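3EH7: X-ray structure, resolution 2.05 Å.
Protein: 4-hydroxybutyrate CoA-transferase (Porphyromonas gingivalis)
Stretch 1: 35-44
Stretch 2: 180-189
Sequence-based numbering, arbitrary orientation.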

ATOM      1  N   HIS A  35      -1.558  -3.358  24.793  1.00 21.20           N
ATOM      2  CA  HIS A  35      -1.087  -4.376  23.867  1.00 21.76           C
ATOM      3  C   HIS A  35      -0.006  -5.280  24.455  1.00 22.34           C
ATOM      4  O   HIS A  35       0.812  -4.845  25.255  1.00 22.23           O
ATOM      5  N   ALA A  36      -0.018  -6.544  24.022  1.00 23.38           N
ATOM      6  CA  ALA A  36       1.089  -7.492  24.201  1.00 22.97           C
ATOM      7  C   ALA A  36       1.569  -7.604  25.654  1.00 22.93           C
ATOM      8  O   ALA A  36       0.800  -8.046  26.526  1.00 23.65           O
ATOM      9  N   ALA A  37       2.822  -7.252  25.920  1.00 22.94           N
ATOM     10  CA  ALA A  37       3.433  -7.542  27.234  1.00 22.98           C
ATOM     11  C   ALA A  37       2.844  -6.683  28.342  1.00 22.77           C
ATOM     12  O   ALA A  37       2.963  -7.032  29.527  1.00 22.87           O
ATOM     13  N   GLY A  38       2.190  -5.591  27.957  1.00 21.88           N
ATOM     14  CA  GLY A  38       1.611  -4.669  28.910  1.00 23.03           C
ATOM     15  C   GLY A  38       0.155  -4.909  29.179  1.00 22.27           C
ATOM     16  O   GLY A  38      -0.519  -4.047  29.674  1.00 22.37           O
ATOM     17  N   VAL A  39      -0.345  -6.074  28.817  1.00 22.68           N
ATOM     18  CA  VAL A  39      -1.743  -6.404  29.089  1.00 22.96           C
ATOM     19  C   VAL A  39      -1.965  -6.223  30.598  1.00 21.96           C
ATOM     20  O   VAL A  39      -1.160  -6.679  31.397  1.00 22.29           O
ATOM     21  N   PRO A  40      -3.024  -5.514  30.985  1.00 21.53           N
ATOM     22  CA  PRO A  40      -3.253  -5.257  32.408  1.00 21.17           C
ATOM     23  C   PRO A  40      -3.772  -6.509  33.150  1.00 21.50           C
ATOM     24  O   PRO A  40      -4.972  -6.727  33.232  1.00 20.20           O
ATOM     25  N   GLN A  41      -2.859  -7.290  33.711  1.00 21.81           N
ATOM     26  CA  GLN A  41      -3.194  -8.610  34.234  1.00 22.86           C
ATOM     27  C   GLN A  41      -4.239  -8.624  35.347  1.00 23.40           C
ATOM     28  O   GLN A  41      -5.086  -9.520  35.349  1.00 24.35           O
ATOM     29  N   SER A  42      -4.194  -7.674  36.289  1.00 23.27           N
ATOM     30  CA  SER A  42      -5.184  -7.652  37.392  1.00 23.59           C
ATOM     31  C   SER A  42      -6.606  -7.400  36.907  1.00 23.66           C
ATOM     32  O   SER A  42      -7.560  -8.053  37.362  1.00 23.59           O
ATOM     33  N   CYS A  43      -6.760  -6.464  35.982  1.00 23.58           N
ATOM     34  CA  CYS A  43      -8.094  -6.166  35.457  1.00 23.49           C
ATOM     35  C   CYS A  43      -8.600  -7.290  34.579  1.00 23.64           C
ATOM     36  O   CYS A  43      -9.785  -7.587  34.596  1.00 23.52           O
ATOM     37  N   VAL A  44      -7.709  -7.926  33.824  1.00 24.25           N
ATOM     38  CA  VAL A  44      -8.118  -9.057  33.003  1.00 24.91           C
ATOM     39  C   VAL A  44      -8.631 -10.178  33.891  1.00 25.92           C
ATOM     40  O   VAL A  44      -9.660 -10.774  33.589  1.00 25.89           O
ATOM     41  N   ILE A 180      -8.272   4.057  39.091  1.00 20.50           N
ATOM     42  CA  ILE A 180      -6.895   3.608  39.245  1.00 21.02           C
ATOM     43  C   ILE A 180      -6.878   2.281  40.018  1.00 20.24           C
ATOM     44  O   ILE A 180      -7.428   2.167  41.112  1.00 19.81           O
ATOM     45  N   VAL A 181      -6.250   1.280  39.426  1.00 19.91           N
ATOM     46  CA  VAL A 181      -6.119  -0.007  40.066  1.00 19.21           C
ATOM     47  C   VAL A 181      -4.638  -0.249  40.367  1.00 19.15           C
ATOM     48  O   VAL A 181      -3.821  -0.340  39.439  1.00 19.30           O
HETATM   49  N   MSE A 182      -4.277  -0.330  41.643  1.00 18.81           N
HETATM   50  CA  MSE A 182      -2.864  -0.534  41.978  1.00 19.07           C
HETATM   51  C   MSE A 182      -2.443  -1.997  41.757  1.00 18.93           C
HETATM   52  O   MSE A 182      -3.236  -2.926  41.941  1.00 18.89           O
ATOM     53  N   ALA A 183      -1.200  -2.201  41.346  1.00 19.21           N
ATOM     54  CA  ALA A 183      -0.686  -3.559  41.152  1.00 19.31           C
ATOM     55  C   ALA A 183       0.831  -3.669  41.383  1.00 19.89           C
ATOM     56  O   ALA A 183       1.548  -2.670  41.435  1.00 19.21           O
ATOM     57  N   ASP A 184       1.308  -4.903  41.519  1.00 20.78           N
ATOM     58  CA  ASP A 184       2.744  -5.166  41.656  1.00 21.59           C
ATOM     59  C   ASP A 184       3.043  -6.583  41.169  1.00 21.73           C
ATOM     60  O   ASP A 184       2.892  -7.555  41.897  1.00 21.29           O
ATOM     61  N   TYR A 185       3.423  -6.714  39.913  1.00 22.29           N
ATOM     62  CA  TYR A 185       3.609  -8.044  39.361  1.00 22.94           C
ATOM     63  C   TYR A 185       4.506  -7.926  38.159  1.00 23.20           C
ATOM     64  O   TYR A 185       4.515  -6.889  37.512  1.00 22.50           O
ATOM     65  N   PRO A 186       5.277  -8.980  37.873  1.00 23.69           N
ATOM     66  CA  PRO A 186       6.131  -8.919  36.716  1.00 24.39           C
ATOM     67  C   PRO A 186       5.289  -8.905  35.442  1.00 25.22           C
ATOM     68  O   PRO A 186       4.337  -9.671  35.310  1.00 25.44           O
ATOM     69  N   ILE A 187       5.613  -8.026  34.510  1.00 26.24           N
ATOM     70  CA  ILE A 187       4.840  -7.980  33.272  1.00 27.00           C
ATOM     71  C   ILE A 187       5.176  -9.234  32.447  1.00 27.67           C
ATOM     72  O   ILE A 187       6.121  -9.939  32.783  1.00 27.70           O
ATOM     73  N   TYR A 188       4.406  -9.531  31.402  1.00 28.78           N
ATOM     74  CA  TYR A 188       4.667 -10.743  30.598  1.00 29.58           C
ATOM     75  C   TYR A 188       6.048 -10.644  29.977  1.00 29.84           C
ATOM     76  O   TYR A 188       6.415  -9.591  29.460  1.00 28.45           O
ATOM     77  N   SER A 189       6.822 -11.728  30.086  1.00 29.85           N
ATOM     78  CA  SER A 189       8.120 -11.810  29.461  1.00 31.19           C
ATOM     79  C   SER A 189       8.208 -12.951  28.455  1.00 32.02           C
ATOM     80  O   SER A 189       7.394 -13.862  28.440  1.00 32.01           O
TER

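Where do apolar side chains meet between the two stretches? They do so in separate small patches. C43, with chi1 in the m well, lies sideways to the strand, yet its SG comes 4.0 Å from CG2 of V181, a t rotamer that points toward the helix. At the other end of the contact, CG1 of V39 sits 4.0 Å from CE2 of Y188, near the plane of the ring at its edge. The V39 chi1 of 145° falls between wells. Close by, A37 CB and Y188 CB are 4.5 Å apart, so Y188, an m rotamer pointing toward stretch 1, has small aliphatic neighbours at both its CB and its ring edge.

What holds the middle together? Q41 does, pointing toward stretch 2 between two tyrosines. Its chi1 is m, and a t chi2 extends the chain across the contact. Q41 CB lies over one face of the Y185 ring, 4.0 Å from the centroid and 29° off the ring normal, a CH-pi contact. The amide carbon CD is 3.3 Å from Y185 CE1 and also lies over one face of the Y188 ring. The flat amide and the two aromatic rings thus pack closely.

How does Y185 reach the start of the helix? Its chi1 is p, the CA-to-CB bond points toward stretch 1, and the hydroxyl meets the first helical turn. There Q41 N donates a hydrogen bond to Y185 OH, 2.8 Å long. P40 is the N-cap residue, and the amide just after it has no earlier helical carbonyl to pair with, so the tyrosine oxygen supplies an acceptor. The same hydroxyl also has a hydrogen-bonding partner elsewhere in the structure. Beside the ring, S42 (chi1 m) points toward stretch 2, with its OG 3.5 Å from Y185 CE2 and 3.8 Å from A183 CB.

Which polar links finish the edge? Two direct ones are weak: Y188 N to A37 O and Q41 NE2 to P186 O, 3.4 and 3.5 Å. Water 1 spans the second pair of residues, donating to Q41 OE1 at 3.0 Å and to P186 O at 2.6 Å. P186 O thus accepts from NE2 directly and from the water that also donates to OE1. Water 2 bridges the helix and the strand, lying 2.7 Å from S42 OG and donating to M182 O at 2.8 Å, although the M182 CA-to-CB bond points away.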

ATOM      1  CB  HIS A  35      -0.536  -3.692  22.599  1.00 21.91           C
ATOM      2  CG  HIS A  35      -0.117  -4.641  21.525  1.00 22.25           C
ATOM      3  ND1 HIS A  35      -0.906  -5.698  21.128  1.00 22.81           N
ATOM      4  CD2 HIS A  35       0.974  -4.661  20.721  1.00 22.00           C
ATOM      5  CE1 HIS A  35      -0.301  -6.354  20.150  1.00 24.64           C
ATOM      6  NE2 HIS A  35       0.851  -5.755  19.894  1.00 21.84           N
ATOM      7  CB  ALA A  36       2.268  -7.182  23.199  1.00 22.76           C
ATOM      8  CB  ALA A  37       4.962  -7.374  27.196  1.00 22.70           C
ATOM      9  CB  VAL A  39      -2.082  -7.856  28.633  1.00 22.99           C
ATOM     10  CG1 VAL A  39      -3.086  -8.493  29.561  1.00 24.39           C
ATOM     11  CG2 VAL A  39      -2.612  -7.876  27.192  1.00 23.90           C
ATOM     12  CB  PRO A  40      -4.312  -4.147  32.375  1.00 21.15           C
ATOM     13  CG  PRO A  40      -5.060  -4.415  31.127  1.00 21.01           C
ATOM     14  CD  PRO A  40      -4.035  -4.855  30.142  1.00 20.41           C
ATOM     15  CB  GLN A  41      -1.930  -9.354  34.693  1.00 22.93           C
ATOM     16  CG  GLN A  41      -0.963  -9.618  33.569  1.00 23.03           C
ATOM     17  CD  GLN A  41       0.367 -10.145  34.050  1.00 24.30           C
ATOM     18  OE1 GLN A  41       0.432 -10.894  35.044  1.00 24.53           O
ATOM     19  NE2 GLN A  41       1.448  -9.748  33.359  1.00 19.68           N
ATOM     20  CB  SER A  42      -4.859  -6.598  38.447  1.00 23.41           C
ATOM     21  OG  SER A  42      -3.567  -6.805  38.943  1.00 24.38           O
ATOM     22  CB  CYS A  43      -8.130  -4.842  34.712  1.00 23.53           C
ATOM     23  SG  CYS A  43      -7.959  -3.424  35.834  1.00 23.02           S
ATOM     24  CB  VAL A  44      -6.997  -9.575  32.076  1.00 24.92           C
ATOM     25  CG1 VAL A  44      -7.338 -10.990  31.563  1.00 25.19           C
ATOM     26  CG2 VAL A  44      -6.822  -8.654  30.902  1.00 23.96           C
ATOM     27  CB  ILE A 180      -6.040   4.634  39.988  1.00 20.76           C
ATOM     28  CG1 ILE A 180      -5.895   5.906  39.154  1.00 22.05           C
ATOM     29  CG2 ILE A 180      -4.659   4.062  40.279  1.00 21.17           C
ATOM     30  CD1 ILE A 180      -5.464   7.120  40.003  1.00 23.12           C
ATOM     31  CB  VAL A 181      -6.682  -1.092  39.132  1.00 19.54           C
ATOM     32  CG1 VAL A 181      -6.381  -2.477  39.703  1.00 18.33           C
ATOM     33  CG2 VAL A 181      -8.183  -0.871  38.925  1.00 17.23           C
HETATM   34  CB  MSE A 182      -2.546  -0.069  43.419  1.00 18.96           C
HETATM   35  CG  MSE A 182      -2.795   1.446  43.712  1.00 17.88           C
HETATM   36 SE   MSE A 182      -1.992   2.649  42.435  0.80 15.77          SE
HETATM   37  CE  MSE A 182      -0.126   2.088  42.739  1.00 20.06           C
ATOM     38  CB  ALA A 183      -1.053  -4.052  39.782  1.00 19.28           C
ATOM     39  CB  ASP A 184       3.183  -4.956  43.113  1.00 21.84           C
ATOM     40  CG  ASP A 184       4.703  -5.066  43.305  1.00 24.06           C
ATOM     41  OD1 ASP A 184       5.448  -5.102  42.298  1.00 26.00           O
ATOM     42  OD2 ASP A 184       5.139  -5.124  44.482  1.00 27.05           O
ATOM     43  CB  TYR A 185       2.269  -8.713  38.991  1.00 23.08           C
ATOM     44  CG  TYR A 185       1.459  -7.985  37.936  1.00 23.32           C
ATOM     45  CD1 TYR A 185       1.865  -7.970  36.596  1.00 25.88           C
ATOM     46  CD2 TYR A 185       0.295  -7.307  38.271  1.00 23.23           C
ATOM     47  CE1 TYR A 185       1.143  -7.295  35.627  1.00 25.12           C
ATOM     48  CE2 TYR A 185      -0.435  -6.612  37.308  1.00 24.00           C
ATOM     49  CZ  TYR A 185      -0.005  -6.603  35.984  1.00 25.41           C
ATOM     50  OH  TYR A 185      -0.719  -5.936  34.996  1.00 24.64           O
ATOM     51  CB  PRO A 186       6.974 -10.198  36.827  1.00 24.09           C
ATOM     52  CG  PRO A 186       6.166 -11.111  37.689  1.00 24.52           C
ATOM     53  CD  PRO A 186       5.523 -10.194  38.679  1.00 24.19           C
ATOM     54  CB  ILE A 187       5.064  -6.667  32.504  1.00 26.98           C
ATOM     55  CG1 ILE A 187       6.475  -6.568  31.938  1.00 26.58           C
ATOM     56  CG2 ILE A 187       4.780  -5.449  33.428  1.00 26.61           C
ATOM     57  CD1 ILE A 187       6.669  -5.289  31.077  1.00 23.88           C
ATOM     58  CB  TYR A 188       3.610 -10.968  29.505  1.00 29.80           C
ATOM     59  CG  TYR A 188       2.264 -11.390  30.049  1.00 31.90           C
ATOM     60  CD1 TYR A 188       2.142 -12.497  30.878  1.00 35.14           C
ATOM     61  CD2 TYR A 188       1.111 -10.681  29.742  1.00 35.63           C
ATOM     62  CE1 TYR A 188       0.904 -12.893  31.394  1.00 36.58           C
ATOM     63  CE2 TYR A 188      -0.138 -11.070  30.255  1.00 36.71           C
ATOM     64  CZ  TYR A 188      -0.233 -12.172  31.074  1.00 36.70           C
ATOM     65  OH  TYR A 188      -1.457 -12.555  31.583  1.00 39.39           O
ATOM     66  CB  SER A 189       9.218 -11.950  30.500  1.00 31.15           C
ATOM     67  OG  SER A 189       9.039 -13.119  31.248  1.00 32.84           O
TER
HETATM   68  O   HOH W   1       2.937 -11.451  36.536  1.00 34.43           O
HETATM   69  O   HOH W   2      -3.386  -5.703  41.362  1.00 27.37           O